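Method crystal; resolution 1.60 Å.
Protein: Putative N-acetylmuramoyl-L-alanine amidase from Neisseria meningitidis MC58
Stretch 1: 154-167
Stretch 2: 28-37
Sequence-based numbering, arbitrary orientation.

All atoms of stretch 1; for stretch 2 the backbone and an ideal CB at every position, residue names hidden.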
# COMPACT_ATOMS: atom_id res chain seq x y z
N ASP A 154 0.20 -12.80 13.36
CA ASP A 154 1.14 -12.52 12.24
C ASP A 154 0.55 -11.52 11.22
O ASP A 154 1.23 -10.65 10.71
CB ASP A 154 1.48 -13.80 11.48
CG ASP A 154 2.16 -14.83 12.35
OD1 ASP A 154 2.69 -14.49 13.43
OD2 ASP A 154 2.15 -16.01 11.92
N LEU A 155 -0.74 -11.66 10.95
CA LEU A 155 -1.44 -10.74 10.08
C LEU A 155 -1.40 -9.31 10.63
O LEU A 155 -1.19 -8.33 9.89
CB LEU A 155 -2.89 -11.20 9.85
CG LEU A 155 -3.80 -10.24 9.08
CD1 LEU A 155 -3.31 -9.84 7.69
CD2 LEU A 155 -5.22 -10.77 9.02
N ALA A 156 -1.62 -9.16 11.93
CA ALA A 156 -1.50 -7.81 12.55
C ALA A 156 -0.10 -7.25 12.36
O ALA A 156 0.04 -6.05 12.11
CB ALA A 156 -1.85 -7.86 14.05
N LEU A 157 0.92 -8.08 12.54
CA LEU A 157 2.31 -7.62 12.38
C LEU A 157 2.54 -7.18 10.96
O LEU A 157 3.15 -6.12 10.74
CB LEU A 157 3.30 -8.73 12.77
CG LEU A 157 4.75 -8.22 12.81
CD1 LEU A 157 4.92 -7.22 13.93
CD2 LEU A 157 5.64 -9.42 13.04
N PHE A 158 2.05 -7.96 10.01
CA PHE A 158 2.19 -7.64 8.59
C PHE A 158 1.53 -6.29 8.33
O PHE A 158 2.11 -5.45 7.70
CB PHE A 158 1.59 -8.66 7.65
CG PHE A 158 1.70 -8.27 6.19
CD1 PHE A 158 2.89 -8.36 5.51
CD2 PHE A 158 0.61 -7.73 5.52
CE1 PHE A 158 2.99 -7.96 4.17
CE2 PHE A 158 0.74 -7.34 4.18
CZ PHE A 158 1.95 -7.46 3.53
N LYS A 159 0.29 -6.13 8.78
CA LYS A 159 -0.44 -4.90 8.49
C LYS A 159 0.24 -3.65 9.03
O LYS A 159 0.17 -2.60 8.40
CB LYS A 159 -1.89 -5.00 9.02
CG LYS A 159 -2.75 -5.99 8.28
CD LYS A 159 -4.06 -6.37 8.97
CE LYS A 159 -5.06 -5.31 8.98
NZ LYS A 159 -6.36 -5.80 9.57
N THR A 160 0.87 -3.73 10.20
CA THR A 160 1.58 -2.59 10.84
C THR A 160 2.98 -2.35 10.31
O THR A 160 3.51 -1.29 10.57
CB THR A 160 1.67 -2.76 12.36
OG1 THR A 160 2.50 -3.89 12.66
CG2 THR A 160 0.26 -2.90 12.95
N THR A 161 3.56 -3.31 9.58
CA THR A 161 4.96 -3.22 9.10
C THR A 161 5.09 -3.59 7.61
O THR A 161 6.16 -3.87 7.14
CB THR A 161 5.89 -4.10 9.94
OG1 THR A 161 5.53 -3.96 11.32
CG2 THR A 161 7.36 -3.69 9.79
N LYS A 162 3.99 -3.48 6.89
CA LYS A 162 3.89 -3.85 5.48
C LYS A 162 4.98 -3.19 4.62
O LYS A 162 5.68 -3.88 3.86
CB LYS A 162 2.50 -3.37 5.00
CG LYS A 162 2.19 -3.63 3.59
CD LYS A 162 0.73 -3.48 3.37
CE LYS A 162 0.33 -2.02 3.33
NZ LYS A 162 -1.12 -1.95 3.27
N TRP A 163 5.15 -1.89 4.77
CA TRP A 163 6.09 -1.19 3.89
C TRP A 163 7.50 -1.58 4.21
O TRP A 163 8.35 -1.70 3.31
CB TRP A 163 5.85 0.35 3.93
CG TRP A 163 4.56 0.73 3.36
CD1 TRP A 163 3.34 0.69 3.96
CD2 TRP A 163 4.32 1.20 2.03
NE1 TRP A 163 2.36 1.07 3.09
CE2 TRP A 163 2.93 1.39 1.89
CE3 TRP A 163 5.15 1.46 0.92
CZ2 TRP A 163 2.35 1.84 0.72
CZ3 TRP A 163 4.56 1.90 -0.25
CH2 TRP A 163 3.18 2.08 -0.34
N GLY A 164 7.79 -1.80 5.49
CA GLY A 164 9.11 -2.23 5.92
C GLY A 164 9.45 -3.65 5.49
O GLY A 164 10.60 -3.95 5.12
N ILE A 165 8.45 -4.54 5.58
CA ILE A 165 8.62 -5.93 5.14
C ILE A 165 8.89 -5.96 3.62
O ILE A 165 9.82 -6.64 3.17
CB ILE A 165 7.40 -6.84 5.56
CG1 ILE A 165 7.34 -6.99 7.09
CG2 ILE A 165 7.42 -8.19 4.82
CD1 ILE A 165 6.04 -7.58 7.58
N CYS A 166 8.08 -5.24 2.85
CA CYS A 166 8.23 -5.20 1.38
C CYS A 166 9.52 -4.52 0.99
O CYS A 166 10.17 -4.97 0.05
CB CYS A 166 7.06 -4.60 0.70
SG CYS A 166 5.51 -5.51 0.94
N ARG A 167 9.96 -3.51 1.74
CA ARG A 167 11.30 -2.92 1.51
C ARG A 167 12.42 -3.92 1.76
O ARG A 167 13.36 -4.00 0.97
CB ARG A 167 11.52 -1.67 2.37
CG ARG A 167 12.86 -0.98 2.05
CD ARG A 167 13.00 0.34 2.73
NE ARG A 167 11.96 1.26 2.31
CZ ARG A 167 11.98 2.03 1.22
NH1 ARG A 167 12.99 2.01 0.39
NH2 ARG A 167 10.95 2.83 0.97
N UNK A 28 -5.89 -8.68 -1.87
CA UNK A 28 -5.56 -7.28 -1.58
C UNK A 28 -4.17 -7.25 -1.00
O UNK A 28 -3.40 -6.32 -1.31
CB UNK A 28 -6.57 -6.64 -0.62
N UNK A 29 -3.86 -8.18 -0.09
CA UNK A 29 -2.52 -8.25 0.52
C UNK A 29 -1.46 -8.56 -0.56
O UNK A 29 -0.33 -7.99 -0.53
CB UNK A 29 -2.49 -9.31 1.62
N UNK A 30 -1.81 -9.43 -1.50
CA UNK A 30 -0.89 -9.80 -2.58
C UNK A 30 -0.64 -8.62 -3.53
O UNK A 30 0.51 -8.38 -3.96
CB UNK A 30 -1.45 -10.99 -3.36
N UNK A 31 -1.69 -7.88 -3.89
CA UNK A 31 -1.59 -6.64 -4.65
C UNK A 31 -0.62 -5.68 -3.94
O UNK A 31 0.26 -5.12 -4.59
CB UNK A 31 -2.97 -6.00 -4.82
N UNK A 32 -0.77 -5.49 -2.64
CA UNK A 32 0.10 -4.56 -1.91
C UNK A 32 1.54 -5.06 -2.01
O UNK A 32 2.46 -4.27 -2.26
CB UNK A 32 -0.33 -4.43 -0.45
N UNK A 33 1.77 -6.36 -1.74
CA UNK A 33 3.14 -6.86 -1.78
C UNK A 33 3.78 -6.64 -3.14
O UNK A 33 4.92 -6.16 -3.21
CB UNK A 33 3.17 -8.35 -1.43
N UNK A 34 3.08 -7.02 -4.20
CA UNK A 34 3.62 -6.87 -5.57
C UNK A 34 3.90 -5.38 -5.86
O UNK A 34 5.00 -5.00 -6.31
CB UNK A 34 2.64 -7.44 -6.60
N UNK A 35 2.92 -4.51 -5.58
CA UNK A 35 3.07 -3.09 -5.91
C UNK A 35 4.21 -2.43 -5.17
O UNK A 35 4.96 -1.62 -5.75
CB UNK A 35 1.77 -2.34 -5.61
N UNK A 36 4.32 -2.72 -3.88
CA UNK A 36 5.31 -2.05 -3.03
C UNK A 36 6.69 -2.56 -3.40
O UNK A 36 7.65 -1.79 -3.57
CB UNK A 36 5.02 -2.29 -1.55
N UNK A 37 6.85 -3.88 -3.51
CA UNK A 37 8.16 -4.38 -3.87
C UNK A 37 8.58 -3.88 -5.24
O UNK A 37 9.73 -3.53 -5.43
CB UNK A 37 8.17 -5.91 -3.84

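The two helices cross at 47° between their N-to-C directions, with axes 9.1 Å apart at closest approach, and they draw together toward their C-terminal ends. Stretch 1 offers Leu155 and Phe158 early, Lys162 midway and Cys166 late.

Position 28 has helical angles, and nothing of stretch 1 lies within 5.5 Å of its ideal CB. The contact sets no demand here, and almost any helix-compatible residue would do; it is Asp28, whose carboxylate is bonded elsewhere in the structure.

At position 29 the CA-to-CB bond points sideways, yet the ideal CB sits 4.6 Å from Phe158 CE2, and Leu155 lies further out. A branched or long apolar chain that bends back could reach both: leucine, methionine or isoleucine. The residue is Leu29, with chi1 m and chi2 t. Its CD2 lies 3.8 Å from Phe158 CE2 and its CD1 3.9 Å from Leu155 CD1, so the two methyls divide between the two partners.

Positions 30 and 31 find nothing of stretch 1 near their ideal CB atoms, and at 30 the bond points away. Neither choice can be read from this contact; they are Ala30 and Gln31.

Position 32 points toward stretch 1, its ideal CB 4.1 Å from Lys162 CD. The ammonium group of that lysine lies within reach of a short side chain, which favours a carboxylate; aspartate suits the short span, while glutamate would have to fold, and asparagine could offer an oxygen without the charge. Asp32 is found. Lys162 NZ donates a hydrogen bond to Asp32 OD2 at 2.9 Å, part of a salt bridge.

Position 33 points sideways, with both a sulfur and a ring within reach of a longer chain, its ideal CB 4.4 Å from Cys166 SG and 5.2 Å from Phe158 CZ. A flexible apolar chain fits, methionine or leucine being natural candidates. The deposited residue is Met33, present as selenomethionine. Its CG packs 3.8 Å from Phe158 CZ and 4.1 Å from Cys166 SG, and SE stands 5.0 Å from the Phe158 ring centroid in an oblique approach.

Position 34 points away and 35 is out of reach, so stretch 1 constrains neither. They are Arg34 and Asn35, linked by a hydrogen bond from Arg34 NH2 to Asn35 OD1 of 2.9 Å.

Position 36 points toward stretch 1, its ideal CB 3.8 Å from Cys166 CB and 4.4 Å from Trp163 CZ3. Beside a small residue and an indole, a beta-branched or other compact aliphatic chain would suit: isoleucine, valine or leucine. Ile36 has the largest area covered by the other stretch. Its CG2 packs against both Cys166 CB at 3.4 Å and Trp163 CE3 at 3.6 Å, and its CD1 sits 3.7 Å from the centroid of the Trp163 six-membered ring, over its face, in a CH-pi contact.

Position 37 points sideways where the CA atoms of the two stretches are nearest, its CA 5.3 Å from Cys166 CA. Its ideal CB is 4.5 Å from Cys166 O, and a small or beta-branched apolar residue, such as alanine or valine, would suit. Val37 places CG2 3.7 Å from Cys166 CB.

Stretch 2 (28-37) DLAQDMRNIV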
# COMPACT_ATOMS: atom_id res chain seq x y z
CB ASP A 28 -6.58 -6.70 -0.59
CG ASP A 28 -8.00 -6.67 -1.17
OD1 ASP A 28 -8.17 -6.70 -2.41
OD2 ASP A 28 -8.95 -6.61 -0.35
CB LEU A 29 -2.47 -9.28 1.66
CG LEU A 29 -3.43 -9.03 2.84
CD1 LEU A 29 -3.57 -10.26 3.80
CD2 LEU A 29 -2.98 -7.79 3.59
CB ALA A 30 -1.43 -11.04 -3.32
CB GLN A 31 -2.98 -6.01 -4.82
CG GLN A 31 -3.00 -4.62 -5.34
CD GLN A 31 -4.39 -4.06 -5.46
OE1 GLN A 31 -5.26 -4.40 -4.66
NE2 GLN A 31 -4.62 -3.21 -6.48
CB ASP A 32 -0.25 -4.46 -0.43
CG ASP A 32 -1.43 -3.53 -0.16
OD1 ASP A 32 -1.85 -2.83 -1.11
OD2 ASP A 32 -1.90 -3.55 1.01
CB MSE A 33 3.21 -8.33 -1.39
CG MSE A 33 2.91 -8.55 0.05
SE MSE A 33 3.13 -10.39 0.70
CE MSE A 33 1.25 -10.93 0.63
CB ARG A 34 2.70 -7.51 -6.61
CG ARG A 34 3.11 -7.21 -8.06
CD ARG A 34 2.13 -6.28 -8.75
NE ARG A 34 0.96 -7.01 -9.21
CZ ARG A 34 -0.31 -6.65 -9.03
NH1 ARG A 34 -1.26 -7.41 -9.52
NH2 ARG A 34 -0.62 -5.59 -8.31
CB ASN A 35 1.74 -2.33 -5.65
CG ASN A 35 0.70 -2.59 -6.71
OD1 ASN A 35 0.97 -3.22 -7.71
ND2 ASN A 35 -0.54 -2.11 -6.48
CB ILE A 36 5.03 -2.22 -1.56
CG1 ILE A 36 3.68 -1.57 -1.22
CG2 ILE A 36 6.13 -1.62 -0.72
CD1 ILE A 36 3.22 -1.92 0.18
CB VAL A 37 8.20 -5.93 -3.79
CG1 VAL A 37 9.55 -6.49 -4.31
CG2 VAL A 37 7.98 -6.41 -2.39
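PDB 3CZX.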